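Local coordinates for protein Pyrsv_gp04 (Pyrobaculum spherical virus, PDB 2VXZ) that is of unknown function but probably binds DNA as a viral transcriptional regulator of the helix-turn-helix kind, at residues 80-85 with 111-116; 95-100 with 133-138. All blocks are in the same frame, centred on the assembly; numbering follows the deposited sequence.

Interaction 1: 80-85 with 111-116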
loop_
_atom_site.group_PDB
_atom_site.type_symbol
_atom_site.label_atom_id
_atom_site.label_comp_id
_atom_site.label_asym_id
_atom_site.label_seq_id
_atom_site.Cartn_x
_atom_site.Cartn_y
_atom_site.Cartn_z
ATOM N N ILE A 80 -0.244 -9.246 -3.813
ATOM C CA ILE A 80 -1.125 -10.246 -4.421
ATOM C C ILE A 80 -0.898 -11.633 -3.832
ATOM O O ILE A 80 -1.854 -12.314 -3.481
ATOM C CB ILE A 80 -0.996 -10.256 -5.953
ATOM C CG1 ILE A 80 -1.523 -8.932 -6.522
ATOM C CG2 ILE A 80 -1.811 -11.388 -6.548
ATOM C CD1 ILE A 80 -1.373 -8.802 -8.011
ATOM N N ARG A 81 0.360 -12.034 -3.683
ATOM C CA ARG A 81 0.680 -13.330 -3.083
ATOM C C ARG A 81 0.146 -13.448 -1.661
ATOM O O ARG A 81 -0.346 -14.511 -1.272
ATOM C CB ARG A 81 2.188 -13.593 -3.102
ATOM C CG ARG A 81 2.756 -13.828 -4.495
ATOM C CD ARG A 81 4.162 -14.390 -4.441
ATOM N NE ARG A 81 5.077 -13.503 -3.727
ATOM C CZ ARG A 81 5.802 -12.523 -4.272
ATOM N NH1 ARG A 81 5.757 -12.263 -5.577
ATOM N NH2 ARG A 81 6.584 -11.794 -3.490
ATOM N N GLU A 82 0.245 -12.363 -0.890
ATOM C CA GLU A 82 -0.252 -12.360 0.480
ATOM C C GLU A 82 -1.763 -12.491 0.514
ATOM O O GLU A 82 -2.274 -13.291 1.272
ATOM C CB GLU A 82 0.182 -11.114 1.251
ATOM C CG GLU A 82 1.654 -11.099 1.595
ATOM C CD GLU A 82 2.023 -12.123 2.649
ATOM O OE1 GLU A 82 1.545 -12.000 3.786
ATOM O OE2 GLU A 82 2.770 -13.066 2.337
ATOM N N VAL A 83 -2.482 -11.712 -0.305
ATOM C CA VAL A 83 -3.942 -11.847 -0.372
ATOM C C VAL A 83 -4.317 -13.284 -0.762
ATOM O O VAL A 83 -5.177 -13.905 -0.133
ATOM C CB VAL A 83 -4.593 -10.835 -1.345
ATOM C CG1 VAL A 83 -6.111 -11.126 -1.512
ATOM C CG2 VAL A 83 -4.354 -9.401 -0.864
ATOM N N GLU A 84 -3.664 -13.823 -1.780
ATOM C CA GLU A 84 -4.025 -15.152 -2.268
ATOM C C GLU A 84 -3.681 -16.233 -1.262
ATOM O O GLU A 84 -4.405 -17.228 -1.160
ATOM C CB GLU A 84 -3.372 -15.428 -3.621
ATOM C CG GLU A 84 -3.899 -14.494 -4.701
ATOM C CD GLU A 84 -3.719 -15.047 -6.067
ATOM O OE1 GLU A 84 -2.565 -15.057 -6.543
ATOM O OE2 GLU A 84 -4.741 -15.492 -6.648
ATOM N N ARG A 85 -2.605 -16.039 -0.494
ATOM C CA ARG A 85 -2.283 -16.979 0.595
ATOM C C ARG A 85 -3.383 -16.985 1.666
ATOM O O ARG A 85 -3.811 -18.056 2.137
ATOM C CB ARG A 85 -0.933 -16.660 1.235
ATOM C CG ARG A 85 -0.561 -17.630 2.357
ATOM C CD ARG A 85 0.794 -17.366 2.926
ATOM N NE ARG A 85 0.874 -16.033 3.492
ATOM C CZ ARG A 85 0.419 -15.680 4.695
ATOM N NH1 ARG A 85 -0.153 -16.557 5.509
ATOM N NH2 ARG A 85 0.556 -14.428 5.089
ATOM N N ARG A 111 0.459 -8.999 8.408
ATOM C CA ARG A 111 0.446 -7.728 9.123
ATOM C C ARG A 111 1.788 -7.003 9.016
ATOM O O ARG A 111 1.825 -5.798 8.760
ATOM C CB ARG A 111 0.087 -7.928 10.603
ATOM C CG ARG A 111 -0.235 -6.616 11.315
ATOM C CD ARG A 111 -0.421 -6.775 12.814
ATOM N NE ARG A 111 -0.508 -5.443 13.421
ATOM C CZ ARG A 111 -1.504 -4.982 14.180
ATOM N NH1 ARG A 111 -2.537 -5.746 14.537
ATOM N NH2 ARG A 111 -1.442 -3.730 14.621
ATOM N N LYS A 112 2.876 -7.732 9.237
ATOM C CA LYS A 112 4.229 -7.184 9.106
ATOM C C LYS A 112 4.469 -6.634 7.704
ATOM O O LYS A 112 4.998 -5.538 7.551
ATOM C CB LYS A 112 5.284 -8.242 9.431
ATOM C CG LYS A 112 6.722 -7.737 9.347
ATOM C CD LYS A 112 7.720 -8.823 9.674
ATOM C CE LYS A 112 9.132 -8.487 9.170
ATOM N NZ LYS A 112 9.755 -7.384 9.943
ATOM N N PHE A 113 4.086 -7.402 6.693
ATOM C CA PHE A 113 4.271 -6.987 5.306
ATOM C C PHE A 113 3.492 -5.717 4.984
ATOM O O PHE A 113 4.056 -4.722 4.536
ATOM C CB PHE A 113 3.865 -8.107 4.360
ATOM C CG PHE A 113 3.993 -7.746 2.908
ATOM C CD1 PHE A 113 5.240 -7.569 2.334
ATOM C CD2 PHE A 113 2.870 -7.576 2.120
ATOM C CE1 PHE A 113 5.353 -7.232 0.985
ATOM C CE2 PHE A 113 2.985 -7.248 0.779
ATOM C CZ PHE A 113 4.215 -7.066 0.221
ATOM N N PHE A 114 2.188 -5.744 5.222
ATOM C CA PHE A 114 1.364 -4.589 4.873
ATOM C C PHE A 114 1.710 -3.348 5.715
ATOM O O PHE A 114 1.659 -2.240 5.210
ATOM C CB PHE A 114 -0.139 -4.928 4.923
ATOM C CG PHE A 114 -0.635 -5.635 3.692
ATOM C CD1 PHE A 114 -0.715 -7.013 3.656
ATOM C CD2 PHE A 114 -0.989 -4.923 2.558
ATOM C CE1 PHE A 114 -1.150 -7.672 2.518
ATOM C CE2 PHE A 114 -1.440 -5.577 1.415
ATOM C CZ PHE A 114 -1.513 -6.954 1.394
ATOM N N SER A 115 2.066 -3.519 6.988
ATOM C CA SER A 115 2.360 -2.342 7.829
ATOM C C SER A 115 3.671 -1.662 7.420
ATOM O O SER A 115 3.902 -0.500 7.766
ATOM C CB SER A 115 2.400 -2.710 9.305
ATOM O OG SER A 115 3.494 -3.535 9.566
ATOM N N SER A 116 4.505 -2.367 6.657
ATOM C CA SER A 116 5.715 -1.763 6.087
ATOM C C SER A 116 5.437 -0.974 4.796
ATOM O O SER A 116 6.360 -0.368 4.228
ATOM C CB SER A 116 6.800 -2.823 5.860
ATOM O OG SER A 116 6.459 -3.726 4.820
#

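Interaction 2: 95-100 with 133-138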
loop_
_atom_site.group_PDB
_atom_site.type_symbol
_atom_site.label_atom_id
_atom_site.label_comp_id
_atom_site.label_asym_id
_atom_site.label_seq_id
_atom_site.Cartn_x
_atom_site.Cartn_y
_atom_site.Cartn_z
ATOM N N ILE A 95 -14.631 -12.460 -0.890
ATOM C CA ILE A 95 -13.828 -11.599 -0.029
ATOM C C ILE A 95 -14.264 -10.139 -0.201
ATOM O O ILE A 95 -14.723 -9.733 -1.267
ATOM C CB ILE A 95 -12.314 -11.781 -0.315
ATOM C CG1 ILE A 95 -11.467 -11.118 0.779
ATOM C CG2 ILE A 95 -11.955 -11.262 -1.687
ATOM C CD1 ILE A 95 -10.091 -11.699 0.907
ATOM N N SER A 96 -14.158 -9.380 0.887
ATOM C CA SER A 96 -14.528 -7.981 0.940
ATOM C C SER A 96 -13.380 -7.216 1.619
ATOM O O SER A 96 -12.556 -7.814 2.292
ATOM C CB SER A 96 -15.806 -7.791 1.751
ATOM O OG SER A 96 -15.623 -8.136 3.129
ATOM N N PRO A 97 -13.325 -5.894 1.436
ATOM C CA PRO A 97 -12.233 -5.148 2.079
ATOM C C PRO A 97 -12.147 -5.309 3.607
ATOM O O PRO A 97 -11.044 -5.488 4.132
ATOM C CB PRO A 97 -12.491 -3.700 1.630
ATOM C CG PRO A 97 -13.258 -3.847 0.338
ATOM C CD PRO A 97 -14.153 -5.027 0.578
ATOM N N PRO A 98 -13.290 -5.257 4.327
ATOM C CA PRO A 98 -13.198 -5.453 5.772
ATOM C C PRO A 98 -12.732 -6.845 6.144
ATOM O O PRO A 98 -11.964 -7.009 7.078
ATOM C CB PRO A 98 -14.639 -5.233 6.245
ATOM C CG PRO A 98 -15.272 -4.445 5.186
ATOM C CD PRO A 98 -14.673 -4.922 3.930
ATOM N N ARG A 99 -13.202 -7.854 5.424
ATOM C CA ARG A 99 -12.755 -9.224 5.710
ATOM C C ARG A 99 -11.257 -9.402 5.455
ATOM O O ARG A 99 -10.560 -10.071 6.217
ATOM C CB ARG A 99 -13.580 -10.231 4.924
ATOM C CG ARG A 99 -14.948 -10.424 5.549
ATOM C CD ARG A 99 -15.811 -11.363 4.743
ATOM N NE ARG A 99 -15.319 -12.743 4.716
ATOM C CZ ARG A 99 -15.840 -13.765 5.399
ATOM N NH1 ARG A 99 -16.871 -13.601 6.225
ATOM N NH2 ARG A 99 -15.313 -14.974 5.256
ATOM N N LEU A 100 -10.772 -8.796 4.386
ATOM C CA LEU A 100 -9.355 -8.853 4.074
ATOM C C LEU A 100 -8.563 -8.112 5.132
ATOM O O LEU A 100 -7.536 -8.596 5.587
ATOM C CB LEU A 100 -9.080 -8.283 2.687
ATOM C CG LEU A 100 -7.607 -8.230 2.282
ATOM C CD1 LEU A 100 -6.985 -9.628 2.292
ATOM C CD2 LEU A 100 -7.446 -7.555 0.907
ATOM N N HIS A 133 -9.055 -1.454 -3.683
ATOM C CA HIS A 133 -8.334 -1.292 -4.938
ATOM C C HIS A 133 -7.516 -2.545 -5.261
ATOM O O HIS A 133 -7.490 -3.008 -6.409
ATOM C CB HIS A 133 -7.431 -0.064 -4.868
ATOM C CG HIS A 133 -6.792 0.266 -6.174
ATOM N ND1 HIS A 133 -7.457 0.934 -7.181
ATOM C CD2 HIS A 133 -5.558 -0.008 -6.650
ATOM C CE1 HIS A 133 -6.648 1.071 -8.213
ATOM N NE2 HIS A 133 -5.493 0.501 -7.922
ATOM N N LEU A 134 -6.872 -3.098 -4.238
ATOM C CA LEU A 134 -6.079 -4.320 -4.369
ATOM C C LEU A 134 -6.973 -5.485 -4.781
ATOM O O LEU A 134 -6.627 -6.276 -5.677
ATOM C CB LEU A 134 -5.365 -4.626 -3.042
ATOM C CG LEU A 134 -4.424 -5.841 -2.971
ATOM C CD1 LEU A 134 -3.356 -5.818 -4.074
ATOM C CD2 LEU A 134 -3.768 -5.957 -1.588
ATOM N N LEU A 135 -8.117 -5.617 -4.121
ATOM C CA LEU A 135 -9.023 -6.723 -4.440
ATOM C C LEU A 135 -9.526 -6.611 -5.878
ATOM O O LEU A 135 -9.644 -7.608 -6.594
ATOM C CB LEU A 135 -10.199 -6.795 -3.463
ATOM C CG LEU A 135 -9.898 -7.299 -2.061
ATOM C CD1 LEU A 135 -11.094 -7.131 -1.145
ATOM C CD2 LEU A 135 -9.457 -8.758 -2.063
ATOM N N LYS A 136 -9.812 -5.402 -6.313
ATOM C CA LYS A 136 -10.308 -5.203 -7.671
ATOM C C LYS A 136 -9.238 -5.557 -8.708
ATOM O O LYS A 136 -9.545 -6.046 -9.811
ATOM C CB LYS A 136 -10.774 -3.757 -7.814
ATOM C CG LYS A 136 -11.857 -3.519 -8.813
ATOM C CD LYS A 136 -12.366 -2.096 -8.666
ATOM C CE LYS A 136 -13.873 -2.059 -8.570
ATOM N NZ LYS A 136 -14.389 -0.657 -8.560
HETATM N N MSE A 137 -7.974 -5.309 -8.368
HETATM C CA MSE A 137 -6.855 -5.662 -9.255
HETATM C C MSE A 137 -6.710 -7.169 -9.424
HETATM O O MSE A 137 -6.306 -7.639 -10.486
HETATM C CB MSE A 137 -5.540 -5.107 -8.730
HETATM C CG MSE A 137 -5.449 -3.624 -8.842
HETATM SE SE MSE A 137 -3.782 -3.003 -8.051
HETATM C CE MSE A 137 -2.660 -4.443 -8.566
ATOM N N ILE A 138 -7.043 -7.919 -8.369
ATOM C CA ILE A 138 -6.882 -9.361 -8.353
ATOM C C ILE A 138 -8.086 -10.100 -8.961
ATOM O O ILE A 138 -7.910 -11.059 -9.728
ATOM C CB ILE A 138 -6.647 -9.883 -6.921
ATOM C CG1 ILE A 138 -5.403 -9.239 -6.297
ATOM C CG2 ILE A 138 -6.521 -11.400 -6.929
ATOM C CD1 ILE A 138 -5.272 -9.465 -4.803
#

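Interaction 1: 80-85 with 111-116
The rings of Phe113 and Phe114 both meet the stem of Glu82, and each is touched obliquely, at neither a clear face nor a clear edge. CG of Glu82 lies 3.8 Å from CD2 of Phe113, while its CB lies 3.9 Å from CE1 of Phe114. Within the pair of rings, CD2 of Phe113 sits over one face of Phe114, 3.9 Å above its plane and offset toward the rim. The glutamate carboxylate plane is turned 55° from that of the Phe113 ring.

The first torsions of these two aromatic neighbours differ: CG of Phe113 is anti to the backbone N (chi1 179°), whereas that of Phe114 is anti to the carbonyl carbon (-81°), and both rings end beside Glu82. Phe114 is buried and also meets Val83, whose CG2 is 4.4 Å from CZ of the ring; a compact branched residue suits this inner side of the helix.

Glutamate suits the border of the contact, since its methylenes serve as apolar surface and its carboxylate turns to polar partners. The guanidinium of Arg85, one helical turn on, takes the carboxylate at its edge: NH2 is 2.9 Å from OE1 of Glu82 in a salt bridge that approaches from above the carboxylate plane. OE2 bonds to Gln109, and Arg85 is also paired with Asp107; these polar links tie helix 69-89 to Gln109 in helix 108-115 and to Asp107 just before it. Just past the other end of that helix, the hydroxyl of Ser116 donates to O of Phe113, which also accepts from Ser116 N.

The two segments run roughly antiparallel, with axes 11.1 Å apart, a spacing bridged by large side chains. Such packing belongs to the small helical core of a domain assigned to the helix-turn-helix clan.

Interaction 2: 95-100 with 133-138
Leu135 reaches into a pocket formed by Ile95, Ser96, Pro97 and Leu100, and each of its two methyls has its own neighbours. CD2 rests 3.6 Å from CG2 of Ile95 and 3.8 Å from CD2 of Leu100; the two leucines approach tip to tip, while the isoleucine crosses at a slant. CD1 instead lies against the backbone, 3.6 Å from both C of Ser96 and N of Pro97, with the proline ring beside it. A leucine suits this place because its forked end can touch side chains with one branch and a peptide with the other. For Leu100, CG anti to the backbone N (chi1 177°) carries CD2 out to Leu135.

The next shell fixes the receiving turn. Ser96 is the N-cap of helix 97-106: its OG accepts a weak bond from Arg99 N, at 3.3 Å, and is held by Glu148 as well. Proline suits the first turn that follows, where a backbone N needs no helical acceptor.

Around this buried contact, made by apolar side chains and one peptide, Ile95 ends the short strand 94-95, whose backbone bonds with Tyr151 of strand 151-152, and Tyr151 also packs on Leu135. Ile95 touches Val87 of helix 69-89 too, so helix 125-139 is packed where the small sheet passes into helix 97-106.

Interactions 1 and 2 are parts of one hydrophobic core, their centres about 12 Å apart, and they meet mainly through helix 125-139, with Val83 also touching Leu100. Val83 of interaction 1 joins them: its CG2 lies 3.6 Å from CD2 of Leu134, and its CB 3.8 Å from CD1 of Ile138. Phe114 reaches the same leucine, with CE2 3.8 Å from Leu134 CD2. Thus helix 125-139 turns Leu135 to the 95-100 segment and Leu134 to interaction 1. The segments alternate along the chain, and helix 97-106 leads directly into helix 108-115, which interlocks the two contacts. Both lie in the region matched to the PSV transcriptional regulator family.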